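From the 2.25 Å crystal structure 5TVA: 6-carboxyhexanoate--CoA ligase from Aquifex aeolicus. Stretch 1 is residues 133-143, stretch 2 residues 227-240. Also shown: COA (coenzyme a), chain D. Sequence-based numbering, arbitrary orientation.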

ATOM      1  N   GLY A 133      -1.727 -12.824  -2.826  1.00 47.88           N
ATOM      2  CA  GLY A 133      -0.908 -11.766  -3.376  1.00 42.26           C
ATOM      3  C   GLY A 133       0.429 -11.646  -2.663  1.00 36.89           C
ATOM      4  O   GLY A 133       0.852 -12.501  -1.896  1.00 36.22           O
ATOM      5  N   VAL A 134       1.086 -10.520  -2.914  1.00 37.09           N
ATOM      6  CA  VAL A 134       2.346 -10.196  -2.256  1.00 38.54           C
ATOM      7  C   VAL A 134       2.109  -9.001  -1.332  1.00 34.83           C
ATOM      8  O   VAL A 134       1.343  -8.090  -1.662  1.00 37.00           O
ATOM      9  CB  VAL A 134       3.441  -9.927  -3.310  1.00 35.95           C
ATOM     10  CG1 VAL A 134       4.752  -9.573  -2.660  1.00 32.94           C
ATOM     11  CG2 VAL A 134       3.612 -11.168  -4.158  1.00 46.27           C
ATOM     12  N   ARG A 135       2.748  -9.020  -0.171  1.00 34.41           N
ATOM     13  CA  ARG A 135       2.592  -7.990   0.842  1.00 40.64           C
ATOM     14  C   ARG A 135       3.877  -7.195   0.937  1.00 37.77           C
ATOM     15  O   ARG A 135       4.947  -7.776   1.140  1.00 35.34           O
ATOM     16  CB  ARG A 135       2.272  -8.593   2.212  1.00 41.39           C
ATOM     17  CG  ARG A 135       0.811  -8.671   2.593  1.00 42.30           C
ATOM     18  CD  ARG A 135       0.686  -9.411   3.930  1.00 46.28           C
ATOM     19  NE  ARG A 135      -0.101 -10.627   3.783  1.00 54.55           N
ATOM     20  CZ  ARG A 135       0.322 -11.868   4.011  1.00 55.80           C
ATOM     21  NH1 ARG A 135       1.553 -12.123   4.442  1.00 51.97           N
ATOM     22  NH2 ARG A 135      -0.520 -12.867   3.809  1.00 58.33           N
ATOM     23  N   THR A 136       3.769  -5.870   0.798  1.00 35.38           N
ATOM     24  CA  THR A 136       4.891  -4.992   1.111  1.00 36.14           C
ATOM     25  C   THR A 136       5.024  -4.882   2.622  1.00 34.81           C
ATOM     26  O   THR A 136       4.038  -4.593   3.309  1.00 35.87           O
ATOM     27  CB  THR A 136       4.661  -3.603   0.510  1.00 32.57           C
ATOM     28  OG1 THR A 136       4.475  -3.695  -0.906  1.00 30.94           O
ATOM     29  CG2 THR A 136       5.817  -2.672   0.829  1.00 32.72           C
ATOM     30  N   ILE A 137       6.233  -5.123   3.150  1.00 32.66           N
ATOM     31  CA  ILE A 137       6.503  -5.075   4.591  1.00 30.54           C
ATOM     32  C   ILE A 137       7.882  -4.471   4.802  1.00 34.27           C
ATOM     33  O   ILE A 137       8.571  -4.096   3.848  1.00 32.63           O
ATOM     34  CB  ILE A 137       6.403  -6.457   5.288  1.00 34.02           C
ATOM     35  CG1 ILE A 137       7.425  -7.465   4.752  1.00 34.65           C
ATOM     36  CG2 ILE A 137       4.959  -7.055   5.199  1.00 30.72           C
ATOM     37  CD1 ILE A 137       7.632  -8.635   5.726  1.00 30.63           C
ATOM     38  N   HIS A 138       8.273  -4.352   6.074  1.00 35.97           N
ATOM     39  CA  HIS A 138       9.629  -3.931   6.450  1.00 40.64           C
ATOM     40  C   HIS A 138       9.945  -2.537   5.919  1.00 38.76           C
ATOM     41  O   HIS A 138      11.011  -2.284   5.343  1.00 37.31           O
ATOM     42  CB  HIS A 138      10.683  -4.936   5.978  1.00 32.96           C
ATOM     43  CG  HIS A 138      10.726  -6.195   6.780  1.00 39.84           C
ATOM     44  ND1 HIS A 138      10.185  -6.297   8.044  1.00 43.28           N
ATOM     45  CD2 HIS A 138      11.276  -7.401   6.511  1.00 39.27           C
ATOM     46  CE1 HIS A 138      10.385  -7.516   8.512  1.00 43.16           C
ATOM     47  NE2 HIS A 138      11.050  -8.205   7.601  1.00 42.90           N
ATOM     48  N   PHE A 139       8.995  -1.631   6.114  1.00 34.99           N
ATOM     49  CA  PHE A 139       9.146  -0.225   5.770  1.00 34.12           C
ATOM     50  C   PHE A 139       8.574   0.596   6.915  1.00 34.57           C
ATOM     51  O   PHE A 139       7.648   0.152   7.599  1.00 31.51           O
ATOM     52  CB  PHE A 139       8.423   0.117   4.448  1.00 29.63           C
ATOM     53  CG  PHE A 139       6.947   0.025   4.548  1.00 32.07           C
ATOM     54  CD1 PHE A 139       6.181   1.142   4.971  1.00 34.36           C
ATOM     55  CD2 PHE A 139       6.299  -1.162   4.267  1.00 30.59           C
ATOM     56  CE1 PHE A 139       4.797   1.054   5.116  1.00 27.18           C
ATOM     57  CE2 PHE A 139       4.929  -1.255   4.379  1.00 34.27           C
ATOM     58  CZ  PHE A 139       4.162  -0.129   4.825  1.00 32.72           C
ATOM     59  N   ASP A 140       9.129   1.792   7.120  1.00 38.34           N
ATOM     60  CA  ASP A 140       8.585   2.741   8.087  1.00 36.55           C
ATOM     61  C   ASP A 140       9.159   4.120   7.794  1.00 38.31           C
ATOM     62  O   ASP A 140      10.219   4.248   7.164  1.00 35.90           O
ATOM     63  CB  ASP A 140       8.898   2.312   9.532  1.00 37.77           C
ATOM     64  CG  ASP A 140       7.996   3.010  10.577  1.00 38.29           C
ATOM     65  OD1 ASP A 140       7.039   3.720  10.186  1.00 32.60           O
ATOM     66  OD2 ASP A 140       8.226   2.796  11.790  1.00 36.20           O
ATOM     67  N   TRP A 141       8.421   5.151   8.222  1.00 35.14           N
ATOM     68  CA  TRP A 141       8.983   6.500   8.305  1.00 37.93           C
ATOM     69  C   TRP A 141      10.111   6.518   9.325  1.00 36.20           C
ATOM     70  O   TRP A 141       9.951   6.036  10.448  1.00 37.35           O
ATOM     71  CB  TRP A 141       7.922   7.542   8.727  1.00 33.32           C
ATOM     72  CG  TRP A 141       6.792   7.737   7.767  1.00 32.61           C
ATOM     73  CD1 TRP A 141       5.525   7.262   7.891  1.00 31.91           C
ATOM     74  CD2 TRP A 141       6.839   8.432   6.519  1.00 32.87           C
ATOM     75  NE1 TRP A 141       4.777   7.616   6.798  1.00 31.90           N
ATOM     76  CE2 TRP A 141       5.560   8.343   5.944  1.00 33.22           C
ATOM     77  CE3 TRP A 141       7.848   9.104   5.819  1.00 37.79           C
ATOM     78  CZ2 TRP A 141       5.246   8.928   4.712  1.00 38.21           C
ATOM     79  CZ3 TRP A 141       7.539   9.685   4.596  1.00 40.00           C
ATOM     80  CH2 TRP A 141       6.248   9.595   4.056  1.00 37.34           C
ATOM     81  N   LYS A 142      11.242   7.103   8.937  1.00 36.34           N
ATOM     82  CA  LYS A 142      12.365   7.266   9.855  1.00 39.74           C
ATOM     83  C   LYS A 142      11.950   7.947  11.161  1.00 46.38           C
ATOM     84  O   LYS A 142      12.332   7.512  12.256  1.00 51.33           O
ATOM     85  CB  LYS A 142      13.466   8.070   9.163  1.00 43.67           C
ATOM     86  CG  LYS A 142      14.658   8.371  10.050  1.00 47.81           C
ATOM     87  CD  LYS A 142      15.834   8.798   9.200  1.00 58.49           C
ATOM     88  CE  LYS A 142      17.112   8.746   9.997  1.00 65.23           C
ATOM     89  NZ  LYS A 142      17.368   7.344  10.401  1.00 61.55           N
ATOM     90  N   ASP A 143      11.192   9.036  11.077  1.00 38.66           N
ATOM     91  CA  ASP A 143      10.778   9.768  12.286  1.00 47.30           C
ATOM     92  C   ASP A 143       9.264   9.905  12.230  1.00 44.40           C
ATOM     93  O   ASP A 143       8.763  10.977  11.879  1.00 40.91           O
ATOM     94  CB  ASP A 143      11.476  11.147  12.381  1.00 41.40           C
ATOM     95  CG  ASP A 143      11.167  11.876  13.686  1.00 46.58           C
ATOM     96  OD1 ASP A 143      10.330  11.381  14.469  1.00 51.07           O
ATOM     97  OD2 ASP A 143      11.764  12.946  13.939  1.00 51.08           O
ATOM     98  N   ILE A 227      12.155  -7.735  -7.418  1.00 36.22           N
ATOM     99  CA  ILE A 227      11.111  -6.868  -6.877  1.00 38.43           C
ATOM    100  C   ILE A 227      10.466  -7.510  -5.666  1.00 37.50           C
ATOM    101  O   ILE A 227      10.326  -6.870  -4.614  1.00 38.82           O
ATOM    102  CB  ILE A 227      10.068  -6.517  -7.954  1.00 36.65           C
ATOM    103  CG1 ILE A 227      10.695  -5.559  -8.988  1.00 36.62           C
ATOM    104  CG2 ILE A 227       8.835  -5.876  -7.308  1.00 38.04           C
ATOM    105  CD1 ILE A 227       9.798  -5.274 -10.162  1.00 35.81           C
ATOM    106  N   ILE A 228      10.091  -8.793  -5.787  1.00 35.72           N
ATOM    107  CA  ILE A 228       9.467  -9.508  -4.675  1.00 35.41           C
ATOM    108  C   ILE A 228      10.405  -9.566  -3.479  1.00 39.90           C
ATOM    109  O   ILE A 228       9.998  -9.315  -2.337  1.00 36.52           O
ATOM    110  CB  ILE A 228       9.037 -10.922  -5.101  1.00 37.82           C
ATOM    111  CG1 ILE A 228       8.057 -10.861  -6.267  1.00 37.26           C
ATOM    112  CG2 ILE A 228       8.402 -11.673  -3.920  1.00 33.11           C
ATOM    113  CD1 ILE A 228       7.457 -12.209  -6.600  1.00 34.16           C
ATOM    114  N   GLU A 229      11.675  -9.901  -3.715  1.00 37.32           N
ATOM    115  CA  GLU A 229      12.630  -9.881  -2.617  1.00 35.94           C
ATOM    116  C   GLU A 229      12.656  -8.517  -1.936  1.00 37.34           C
ATOM    117  O   GLU A 229      12.728  -8.431  -0.707  1.00 34.71           O
ATOM    118  CB  GLU A 229      14.021 -10.248  -3.121  1.00 32.58           C
ATOM    119  CG  GLU A 229      15.062 -10.222  -2.046  1.00 31.78           C
ATOM    120  CD  GLU A 229      16.440 -10.630  -2.562  1.00 40.68           C
ATOM    121  OE1 GLU A 229      16.974  -9.941  -3.453  1.00 39.69           O
ATOM    122  OE2 GLU A 229      16.986 -11.657  -2.088  1.00 36.06           O
ATOM    123  N   CYS A 230      12.644  -7.439  -2.722  1.00 35.24           N
ATOM    124  CA  CYS A 230      12.736  -6.100  -2.147  1.00 36.82           C
ATOM    125  C   CYS A 230      11.485  -5.769  -1.348  1.00 35.60           C
ATOM    126  O   CYS A 230      11.572  -5.297  -0.208  1.00 34.35           O
ATOM    127  CB  CYS A 230      12.957  -5.062  -3.249  1.00 33.53           C
ATOM    128  SG  CYS A 230      13.289  -3.405  -2.646  1.00 44.78           S
ATOM    129  N   LEU A 231      10.312  -6.058  -1.919  1.00 31.07           N
ATOM    130  CA  LEU A 231       9.061  -5.735  -1.242  1.00 35.98           C
ATOM    131  C   LEU A 231       8.953  -6.451   0.098  1.00 40.95           C
ATOM    132  O   LEU A 231       8.392  -5.900   1.054  1.00 34.71           O
ATOM    133  CB  LEU A 231       7.862  -6.094  -2.129  1.00 33.32           C
ATOM    134  CG  LEU A 231       7.683  -5.343  -3.447  1.00 35.76           C
ATOM    135  CD1 LEU A 231       6.631  -6.028  -4.324  1.00 30.02           C
ATOM    136  CD2 LEU A 231       7.311  -3.898  -3.161  1.00 37.04           C
ATOM    137  N   THR A 232       9.466  -7.692   0.186  1.00 35.66           N
ATOM    138  CA  THR A 232       9.144  -8.547   1.315  1.00 31.14           C
ATOM    139  C   THR A 232      10.284  -8.732   2.305  1.00 32.67           C
ATOM    140  O   THR A 232      10.033  -9.219   3.414  1.00 35.07           O
ATOM    141  CB  THR A 232       8.652  -9.923   0.827  1.00 39.29           C
ATOM    142  OG1 THR A 232       9.705 -10.652   0.144  1.00 38.64           O
ATOM    143  CG2 THR A 232       7.464  -9.754  -0.093  1.00 34.87           C
ATOM    144  N   GLN A 233      11.508  -8.321   1.964  1.00 30.21           N
ATOM    145  CA  GLN A 233      12.661  -8.600   2.807  1.00 32.71           C
ATOM    146  C   GLN A 233      13.525  -7.372   3.087  1.00 30.15           C
ATOM    147  O   GLN A 233      14.087  -7.260   4.173  1.00 39.75           O
ATOM    148  CB  GLN A 233      13.528  -9.713   2.174  1.00 29.45           C
ATOM    149  CG  GLN A 233      12.785 -11.051   2.022  1.00 30.95           C
ATOM    150  CD  GLN A 233      13.682 -12.251   1.608  1.00 34.90           C
ATOM    151  OE1 GLN A 233      14.887 -12.115   1.355  1.00 33.03           O
ATOM    152  NE2 GLN A 233      13.074 -13.425   1.535  1.00 33.94           N
ATOM    153  N   LYS A 234      13.682  -6.454   2.145  1.00 28.46           N
ATOM    154  CA  LYS A 234      14.597  -5.353   2.400  1.00 27.92           C
ATOM    155  C   LYS A 234      13.985  -4.359   3.403  1.00 36.66           C
ATOM    156  O   LYS A 234      12.779  -4.104   3.398  1.00 32.06           O
ATOM    157  CB  LYS A 234      14.958  -4.669   1.086  1.00 34.33           C
ATOM    158  CG  LYS A 234      16.038  -3.609   1.227  1.00 40.72           C
ATOM    159  CD  LYS A 234      16.531  -3.138  -0.128  1.00 46.12           C
ATOM    160  CE  LYS A 234      17.305  -1.835  -0.001  1.00 49.87           C
ATOM    161  NZ  LYS A 234      18.442  -1.942   0.944  1.00 50.76           N
ATOM    162  N   VAL A 235      14.817  -3.831   4.296  1.00 35.85           N
ATOM    163  CA  VAL A 235      14.371  -2.970   5.384  1.00 36.40           C
ATOM    164  C   VAL A 235      14.693  -1.532   5.004  1.00 39.71           C
ATOM    165  O   VAL A 235      15.866  -1.180   4.810  1.00 40.02           O
ATOM    166  CB  VAL A 235      15.021  -3.359   6.723  1.00 38.04           C
ATOM    167  CG1 VAL A 235      14.600  -2.387   7.822  1.00 40.16           C
ATOM    168  CG2 VAL A 235      14.622  -4.769   7.117  1.00 35.51           C
ATOM    169  N   VAL A 236      13.652  -0.712   4.871  1.00 33.93           N
ATOM    170  CA  VAL A 236      13.767   0.653   4.368  1.00 35.42           C
ATOM    171  C   VAL A 236      13.127   1.619   5.355  1.00 38.13           C
ATOM    172  O   VAL A 236      11.944   1.482   5.683  1.00 35.15           O
ATOM    173  CB  VAL A 236      13.107   0.800   2.990  1.00 39.63           C
ATOM    174  CG1 VAL A 236      13.148   2.248   2.553  1.00 38.68           C
ATOM    175  CG2 VAL A 236      13.808  -0.083   1.993  1.00 36.80           C
ATOM    176  N   LEU A 237      13.904   2.595   5.818  1.00 38.85           N
ATOM    177  CA  LEU A 237      13.388   3.756   6.528  1.00 39.32           C
ATOM    178  C   LEU A 237      13.258   4.906   5.542  1.00 42.89           C
ATOM    179  O   LEU A 237      14.178   5.165   4.765  1.00 44.33           O
ATOM    180  CB  LEU A 237      14.308   4.177   7.673  1.00 38.76           C
ATOM    181  CG  LEU A 237      14.594   3.146   8.758  1.00 40.58           C
ATOM    182  CD1 LEU A 237      15.472   3.771   9.795  1.00 42.79           C
ATOM    183  CD2 LEU A 237      13.304   2.649   9.382  1.00 39.38           C
ATOM    184  N   ILE A 238      12.126   5.601   5.589  1.00 43.86           N
ATOM    185  CA  ILE A 238      11.819   6.687   4.666  1.00 42.08           C
ATOM    186  C   ILE A 238      11.899   8.001   5.420  1.00 44.51           C
ATOM    187  O   ILE A 238      11.280   8.154   6.479  1.00 43.89           O
ATOM    188  CB  ILE A 238      10.436   6.505   4.035  1.00 39.65           C
ATOM    189  CG1 ILE A 238      10.403   5.162   3.306  1.00 36.26           C
ATOM    190  CG2 ILE A 238      10.133   7.678   3.129  1.00 39.19           C
ATOM    191  CD1 ILE A 238       9.020   4.585   3.170  1.00 38.29           C
ATOM    192  N   GLU A 239      12.680   8.932   4.878  1.00 48.26           N
ATOM    193  CA  GLU A 239      12.998  10.218   5.482  1.00 51.95           C
ATOM    194  C   GLU A 239      12.273  11.298   4.699  1.00 56.91           C
ATOM    195  O   GLU A 239      12.425  11.387   3.474  1.00 52.13           O
ATOM    196  CB  GLU A 239      14.506  10.467   5.430  1.00 56.46           C
ATOM    197  CG  GLU A 239      15.064  11.424   6.455  1.00 62.00           C
ATOM    198  CD  GLU A 239      16.585  11.267   6.568  1.00 71.49           C
ATOM    199  OE1 GLU A 239      17.189  10.717   5.624  1.00 76.59           O
ATOM    200  OE2 GLU A 239      17.180  11.690   7.594  1.00 88.73           O
ATOM    201  N   LEU A 240      11.481  12.105   5.397  1.00 58.12           N
ATOM    202  CA  LEU A 240      10.695  13.132   4.728  1.00 61.21           C
ATOM    203  C   LEU A 240      11.579  14.321   4.361  1.00 64.39           C
ATOM    204  O   LEU A 240      12.295  14.850   5.212  1.00 66.42           O
ATOM    205  CB  LEU A 240       9.525  13.590   5.605  1.00 52.93           C
ATOM    206  CG  LEU A 240       8.505  14.410   4.812  1.00 60.04           C
ATOM    207  CD1 LEU A 240       8.070  13.644   3.588  1.00 53.73           C
ATOM    208  CD2 LEU A 240       7.310  14.827   5.637  1.00 56.30           C
TER
HETATM  209  N1A COA D 302      -4.192  -8.617   5.319  1.00 47.84           N
HETATM  210  C2A COA D 302      -4.757  -9.822   5.488  1.00 47.13           C
HETATM  211  N3A COA D 302      -4.133 -10.796   6.139  1.00 52.55           N
HETATM  212  C4A COA D 302      -2.891 -10.606   6.627  1.00 53.84           C
HETATM  213  C5A COA D 302      -2.267  -9.366   6.469  1.00 50.56           C
HETATM  214  C6A COA D 302      -2.986  -8.355   5.782  1.00 45.52           C
HETATM  215  N6A COA D 302      -2.336  -6.998   5.577  1.00 43.92           N
HETATM  216  N7A COA D 302      -1.066  -9.419   7.049  1.00 48.49           N
HETATM  217  C8A COA D 302      -0.915 -10.629   7.552  1.00 52.15           C
HETATM  218  N9A COA D 302      -2.020 -11.345   7.335  1.00 53.69           N
HETATM  219  C1B COA D 302      -2.055 -12.782   7.735  1.00 53.30           C
HETATM  220  C2B COA D 302      -2.946 -13.663   7.542  1.00 55.28           C
HETATM  221  O2B COA D 302      -3.539 -13.660   6.203  1.00 61.09           O
HETATM  222  C3B COA D 302      -1.786 -14.872   7.550  1.00 58.58           C
HETATM  223  O3B COA D 302      -1.025 -14.702   6.325  1.00 53.70           O
HETATM  224  P3B COA D 302      -1.000 -15.666   4.949  1.00 61.90           P
HETATM  225  O7A COA D 302       0.438 -15.777   4.544  1.00 52.62           O
HETATM  226  O8A COA D 302      -1.587 -17.028   5.166  1.00 66.21           O
HETATM  227  O9A COA D 302      -1.748 -15.012   3.817  1.00 57.00           O
HETATM  228  C4B COA D 302      -1.066 -14.635   8.610  1.00 55.90           C
HETATM  229  O4B COA D 302      -1.468 -13.204   9.100  1.00 50.90           O
HETATM  230  C5B COA D 302       0.522 -14.680   8.395  1.00 48.50           C
HETATM  231  O5B COA D 302       0.976 -13.505   7.815  1.00 52.43           O
HETATM  232  P1A COA D 302       2.456 -12.790   8.132  1.00 56.90           P
HETATM  233  O1A COA D 302       3.215 -12.612   6.810  1.00 52.73           O
HETATM  234  O2A COA D 302       3.290 -13.566   9.123  1.00 54.62           O
HETATM  235  O3A COA D 302       2.152 -11.280   8.713  1.00 55.38           O
HETATM  236  P2A COA D 302       3.151 -10.337   9.689  1.00 55.22           P
HETATM  237  O4A COA D 302       2.935 -10.834  11.125  1.00 45.84           O
HETATM  238  O5A COA D 302       4.633 -10.559   9.353  1.00 56.07           O
HETATM  239  O6A COA D 302       2.663  -8.731   9.505  1.00 61.05           O
HETATM  240  CBP COA D 302       1.750  -6.634   8.304  1.00 58.05           C
HETATM  241  CCP COA D 302       2.346  -8.128   8.210  1.00 58.51           C
HETATM  242  CDP COA D 302       0.299  -6.687   8.852  1.00 46.70           C
HETATM  243  CEP COA D 302       2.524  -5.848   9.385  1.00 45.01           C
HETATM  244  CAP COA D 302       1.809  -5.893   6.856  1.00 48.32           C
HETATM  245  OAP COA D 302       0.613  -5.949   6.172  1.00 49.13           O
HETATM  246  C9P COA D 302       2.186  -4.385   6.881  1.00 50.56           C
HETATM  247  O9P COA D 302       3.336  -4.016   6.766  1.00 56.64           O
HETATM  248  N8P COA D 302       1.153  -3.364   7.031  1.00 57.09           N
HETATM  249  C7P COA D 302       1.492  -1.904   7.085  1.00 52.76           C
HETATM  250  C6P COA D 302       0.891  -1.117   5.930  1.00 54.34           C
HETATM  251  C5P COA D 302      -0.678  -1.112   5.871  1.00 61.21           C
HETATM  252  O5P COA D 302      -1.300  -2.100   5.973  1.00 60.99           O
HETATM  253  N4P COA D 302      -1.364   0.188   5.659  1.00 56.68           N
HETATM  254  C3P COA D 302      -2.883   0.230   5.625  1.00 68.73           C
HETATM  255  C2P COA D 302      -3.314   1.575   5.030  1.00 65.73           C
HETATM  256  S1P COA D 302      -2.425   1.697   3.447  1.00 65.91           S
HETATM  257  O   HOH W   1      11.067  10.820   8.698  1.00 49.59           O

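This is a parallel two-strand pairing, residues 139-141 against 236-239, extended upstream by a loop that packs on the C-terminal part of a helix; backbone hydrogen bonds set the register and mostly apolar side chains fill the space around them, burying 919 Å² in all.

The strand ladder runs through alternate residues of stretch 1. Val236 N donates to His138 O (3.1 Å), Asp140 N to Val236 O (3.2 Å), Ile238 N to Asp140 O (2.8 Å) and Lys142 N to Ile238 O (2.7 Å). Asp140 thus uses both its N and its O, as do Val236 and Ile238 opposite, the usual parallel pattern. CA-H...O contacts reinforce it: Val235 CA lies 3.4 Å from His138 O, and Leu237 CA 3.3 Å from Asp140 O.

Alternation then sorts the side chains. Phe139, Trp141, Val236 and Ile238 share one face of the sheet, all buried. The Trp141 indole, with chi1 m, reaches across so that its CZ3 comes 3.6 Å from Ile238 CG2 and 4.1 Å from Leu240 CD1; a large side chain can reach two residues of the partner strand region at once. The Phe139 ring, with chi1 p, instead leads away from the partner strand and meets coenzyme A with its edge, CZ to C6P of COA at 3.6 Å. On the other face sit Asp140 and Leu237. Asp140 is buried, but both carboxylate oxygens are satisfied: OD1 accepts a weak hydrogen bond from Trp141 N (2.8 Å) and is also bonded just outside the stretches, and OD2 is bonded elsewhere in the structure. At the exposed end, the aliphatic part of Lys142 lies along stretch 2, its CD 3.6 Å from Glu239 OE2, with no salt bridge between them.

Upstream, one hydrogen bond ties the loop to the helix: Ile137 N donates to Leu231 O at 3.1 Å and 173°, nearly straight. Earlier in the loop, Val134 points toward the helix and sets CG1 3.7 Å from Thr232 CG2 and 4.3 Å from Leu231 CD1. Branched and apolar, it suits a place among the methyl groups of Thr232, Leu231 and Ile228. Thr232 offers its methyl to the loop, CG2 lying 3.4 Å from Arg135 O, while its OG1 sits 2.8 Å from Ile228 O, within its own helix.

His138 joins the two regions. Its phi/psi of 61/46 is unusual for a residue with a side chain, and its CA-to-CB bond points toward stretch 2. The ring lies beside the turn between helix and strand, CD2 3.7 Å from Gln233 O, while ND1 is hydrogen-bonded elsewhere in the structure. The rule is economical: backbone polar groups fix the alignment, and side chains supply the packing.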